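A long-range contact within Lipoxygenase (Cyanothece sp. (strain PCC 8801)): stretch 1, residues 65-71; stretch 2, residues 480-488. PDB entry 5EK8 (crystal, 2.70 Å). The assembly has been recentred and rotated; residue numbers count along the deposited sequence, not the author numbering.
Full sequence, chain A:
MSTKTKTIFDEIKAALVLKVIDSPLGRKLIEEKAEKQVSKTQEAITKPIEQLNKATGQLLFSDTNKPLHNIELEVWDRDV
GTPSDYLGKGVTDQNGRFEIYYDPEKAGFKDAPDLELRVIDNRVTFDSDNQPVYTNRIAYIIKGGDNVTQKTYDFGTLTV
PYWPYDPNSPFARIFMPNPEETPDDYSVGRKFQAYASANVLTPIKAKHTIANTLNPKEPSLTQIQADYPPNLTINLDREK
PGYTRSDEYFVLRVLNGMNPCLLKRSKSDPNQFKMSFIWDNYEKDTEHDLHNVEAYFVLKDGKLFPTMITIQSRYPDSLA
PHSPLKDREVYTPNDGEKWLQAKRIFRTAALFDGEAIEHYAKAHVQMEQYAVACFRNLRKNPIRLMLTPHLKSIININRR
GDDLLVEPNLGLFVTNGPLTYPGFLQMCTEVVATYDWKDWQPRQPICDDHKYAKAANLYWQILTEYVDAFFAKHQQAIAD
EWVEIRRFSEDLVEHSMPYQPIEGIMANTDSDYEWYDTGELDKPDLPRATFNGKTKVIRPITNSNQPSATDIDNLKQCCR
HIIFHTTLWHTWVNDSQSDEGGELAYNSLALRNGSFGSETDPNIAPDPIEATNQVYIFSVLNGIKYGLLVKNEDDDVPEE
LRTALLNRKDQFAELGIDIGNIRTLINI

Stretch 1 (65-71) NKPLHNI
Stretch 2, residues 480-488: DEWVEIRRF

An irregular segment, residues 65-71, lies against one side of a helix more than four hundred residues further along the chain, and the contact is small: 294 Å² is buried, both sides summed. In the second stretch Glu481 leaves helical phi/psi (-120/43) after a preceding helix, and a new helix then runs through Phe488 and beyond, held by bonds such as Arg487 N to Val483 O at 2.9 Å and Phe488 N to Glu484 O at 2.9 Å.

The register is antiparallel in sense. The CA of Lys66 is 8.9 Å from that of Arg487, and the CA of His69 is 8.0 Å from that of Glu484, so advancing three residues along the loop means stepping back one helical turn. The loop keeps mostly extended phi/psi values, from Lys66 (-79/158) through Pro67 (-63/136) and Leu68 (-83/96) to His69 (-92/144). Asn70 then takes a left-handed conformation, 53/39, before Ile71 returns to -110/144.

His69 is the centre of the packing. Its chi1 is p (56°) and its chi2 -86°, which sets the imidazole against aliphatic carbons of two helix residues one turn apart: CD2 is 3.7 Å from Glu484 CG, and CE1 is 3.8 Å from Arg487 CB. Both approach the ring obliquely. The same rotamer directs ND1 back to its own loop, where it makes a weak hydrogen bond to Pro67 O (3.5 Å, 162°), while NE2 is bonded elsewhere in the structure.

The polar anchor is Asn70. With chi1 m (-49°) and chi2 -16°, its ND2 donates to Glu484 OE2 at 2.9 Å and 163°, a nearly straight bond between a neutral amide and a carboxylate. Glu484 leaves its backbone sideways, but m, t and a chi3 of -8° extend the chain so that its end comes nearer the loop. One side chain thus offers methylene to His69 and oxygen to Asn70. Glu481, three residues earlier and outside the helix, is more folded (m, m, chi3 -3°), and its OE1 lies 3.5 Å from Asn70 ND2.

Arg487 has the most area covered, 72 Å². Its chi angles m, m, t and -94° bend the chain early. Lys66 is its counterpoint: chi1 m, then t throughout. The two meet through carbon, Lys66 CD to Arg487 CD at 4.5 Å, a loose approach between two cationic side chains. Glu484 gives the clearest rule: a long acidic side chain can pack its CG on a ring and still carry a carboxylate oxygen to an amide in the next residue of the loop.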

# COMPACT_ATOMS: atom_id res chain seq x y z
N ASN A 65 -3.00 21.39 14.98
CA ASN A 65 -3.74 22.57 15.45
C ASN A 65 -4.16 23.49 14.30
O ASN A 65 -4.48 24.66 14.52
CB ASN A 65 -2.91 23.34 16.48
CG ASN A 65 -2.80 22.60 17.80
OD1 ASN A 65 -3.73 21.92 18.22
ND2 ASN A 65 -1.65 22.73 18.46
N LYS A 66 -4.17 22.95 13.09
CA LYS A 66 -4.74 23.63 11.93
C LYS A 66 -6.25 23.48 11.98
O LYS A 66 -6.76 22.57 12.63
CB LYS A 66 -4.18 23.06 10.62
CG LYS A 66 -2.72 23.40 10.36
CD LYS A 66 -2.35 23.06 8.93
CE LYS A 66 -0.90 23.39 8.64
NZ LYS A 66 -0.55 23.11 7.23
N PRO A 67 -6.98 24.38 11.30
CA PRO A 67 -8.44 24.28 11.30
C PRO A 67 -8.95 23.00 10.65
O PRO A 67 -8.44 22.60 9.60
CB PRO A 67 -8.87 25.51 10.48
CG PRO A 67 -7.66 25.93 9.72
CD PRO A 67 -6.50 25.58 10.60
N LEU A 68 -9.94 22.38 11.29
CA LEU A 68 -10.67 21.26 10.69
C LEU A 68 -11.76 21.82 9.79
O LEU A 68 -12.85 22.16 10.25
CB LEU A 68 -11.26 20.36 11.77
CG LEU A 68 -11.77 18.98 11.35
CD1 LEU A 68 -10.62 18.12 10.88
CD2 LEU A 68 -12.50 18.30 12.50
N HIS A 69 -11.44 21.92 8.51
CA HIS A 69 -12.24 22.71 7.57
C HIS A 69 -13.33 21.93 6.85
O HIS A 69 -13.14 20.76 6.50
CB HIS A 69 -11.31 23.33 6.53
CG HIS A 69 -10.47 22.33 5.81
ND1 HIS A 69 -9.26 21.88 6.30
CD2 HIS A 69 -10.66 21.67 4.65
CE1 HIS A 69 -8.74 21.00 5.47
NE2 HIS A 69 -9.58 20.85 4.45
N ASN A 70 -14.46 22.60 6.62
CA ASN A 70 -15.54 22.09 5.78
C ASN A 70 -16.01 20.70 6.17
O ASN A 70 -16.30 19.86 5.32
CB ASN A 70 -15.10 22.08 4.31
CG ASN A 70 -14.50 23.40 3.86
OD1 ASN A 70 -14.65 24.43 4.53
ND2 ASN A 70 -13.81 23.39 2.73
N ILE A 71 -16.07 20.44 7.47
CA ILE A 71 -16.52 19.14 7.95
C ILE A 71 -17.89 19.30 8.60
O ILE A 71 -18.18 20.33 9.23
CB ILE A 71 -15.51 18.52 8.94
CG1 ILE A 71 -15.70 17.00 9.01
CG2 ILE A 71 -15.58 19.18 10.32
CD1 ILE A 71 -14.48 16.27 9.49
N ASP A 480 -12.88 26.71 -6.69
CA ASP A 480 -13.65 27.32 -5.60
C ASP A 480 -13.21 26.83 -4.22
O ASP A 480 -13.28 27.57 -3.24
CB ASP A 480 -15.15 27.06 -5.78
CG ASP A 480 -15.77 27.94 -6.84
OD1 ASP A 480 -15.08 28.85 -7.35
OD2 ASP A 480 -16.96 27.73 -7.17
N GLU A 481 -12.78 25.58 -4.15
CA GLU A 481 -12.37 24.99 -2.88
C GLU A 481 -10.91 24.56 -2.94
O GLU A 481 -10.54 23.49 -2.46
CB GLU A 481 -13.27 23.80 -2.52
CG GLU A 481 -14.71 24.19 -2.23
CD GLU A 481 -14.86 24.98 -0.93
OE1 GLU A 481 -13.85 25.19 -0.22
OE2 GLU A 481 -16.00 25.40 -0.63
N TRP A 482 -10.09 25.42 -3.53
CA TRP A 482 -8.67 25.15 -3.71
C TRP A 482 -7.92 25.14 -2.38
O TRP A 482 -6.85 24.53 -2.26
CB TRP A 482 -8.06 26.18 -4.66
CG TRP A 482 -6.62 25.95 -4.96
CD1 TRP A 482 -5.55 26.57 -4.38
CD2 TRP A 482 -6.09 25.02 -5.91
NE1 TRP A 482 -4.38 26.08 -4.92
CE2 TRP A 482 -4.68 25.13 -5.86
CE3 TRP A 482 -6.66 24.10 -6.80
CZ2 TRP A 482 -3.84 24.36 -6.66
CZ3 TRP A 482 -5.82 23.34 -7.59
CH2 TRP A 482 -4.42 23.48 -7.52
N VAL A 483 -8.49 25.81 -1.39
CA VAL A 483 -7.92 25.86 -0.05
C VAL A 483 -7.68 24.45 0.49
O VAL A 483 -6.67 24.18 1.15
CB VAL A 483 -8.83 26.65 0.91
CG1 VAL A 483 -8.41 26.45 2.36
CG2 VAL A 483 -8.82 28.13 0.55
N GLU A 484 -8.61 23.55 0.17
CA GLU A 484 -8.47 22.15 0.55
C GLU A 484 -7.22 21.56 -0.10
O GLU A 484 -6.48 20.82 0.55
CB GLU A 484 -9.72 21.35 0.15
CG GLU A 484 -10.96 21.72 0.95
CD GLU A 484 -12.07 20.68 0.84
OE1 GLU A 484 -11.94 19.74 0.02
OE2 GLU A 484 -13.08 20.80 1.57
N ILE A 485 -6.99 21.88 -1.36
CA ILE A 485 -5.79 21.41 -2.05
C ILE A 485 -4.53 21.94 -1.37
O ILE A 485 -3.54 21.23 -1.25
CB ILE A 485 -5.77 21.83 -3.53
CG1 ILE A 485 -7.01 21.28 -4.25
CG2 ILE A 485 -4.49 21.35 -4.20
CD1 ILE A 485 -7.19 19.78 -4.12
N ARG A 486 -4.59 23.19 -0.90
CA ARG A 486 -3.44 23.75 -0.20
C ARG A 486 -3.17 23.02 1.12
O ARG A 486 -2.03 22.68 1.41
CB ARG A 486 -3.63 25.24 0.07
CG ARG A 486 -2.40 25.88 0.71
CD ARG A 486 -2.52 27.38 0.86
NE ARG A 486 -1.27 27.95 1.39
CZ ARG A 486 -1.00 29.25 1.45
NH1 ARG A 486 -1.88 30.14 1.01
NH2 ARG A 486 0.16 29.65 1.94
N ARG A 487 -4.22 22.78 1.91
CA ARG A 487 -4.06 22.08 3.18
C ARG A 487 -3.54 20.66 2.96
O ARG A 487 -2.72 20.15 3.73
CB ARG A 487 -5.38 22.05 3.95
CG ARG A 487 -5.83 23.42 4.40
CD ARG A 487 -4.79 24.07 5.30
NE ARG A 487 -5.08 25.48 5.53
CZ ARG A 487 -4.56 26.47 4.81
NH1 ARG A 487 -3.72 26.21 3.82
NH2 ARG A 487 -4.88 27.73 5.08
N PHE A 488 -4.03 20.04 1.89
CA PHE A 488 -3.59 18.73 1.42
C PHE A 488 -2.08 18.73 1.16
O PHE A 488 -1.32 17.92 1.72
CB PHE A 488 -4.39 18.37 0.16
CG PHE A 488 -3.97 17.08 -0.50
CD1 PHE A 488 -4.13 15.86 0.14
CD2 PHE A 488 -3.48 17.08 -1.79
CE1 PHE A 488 -3.77 14.67 -0.49
CE2 PHE A 488 -3.11 15.90 -2.42
CZ PHE A 488 -3.26 14.69 -1.77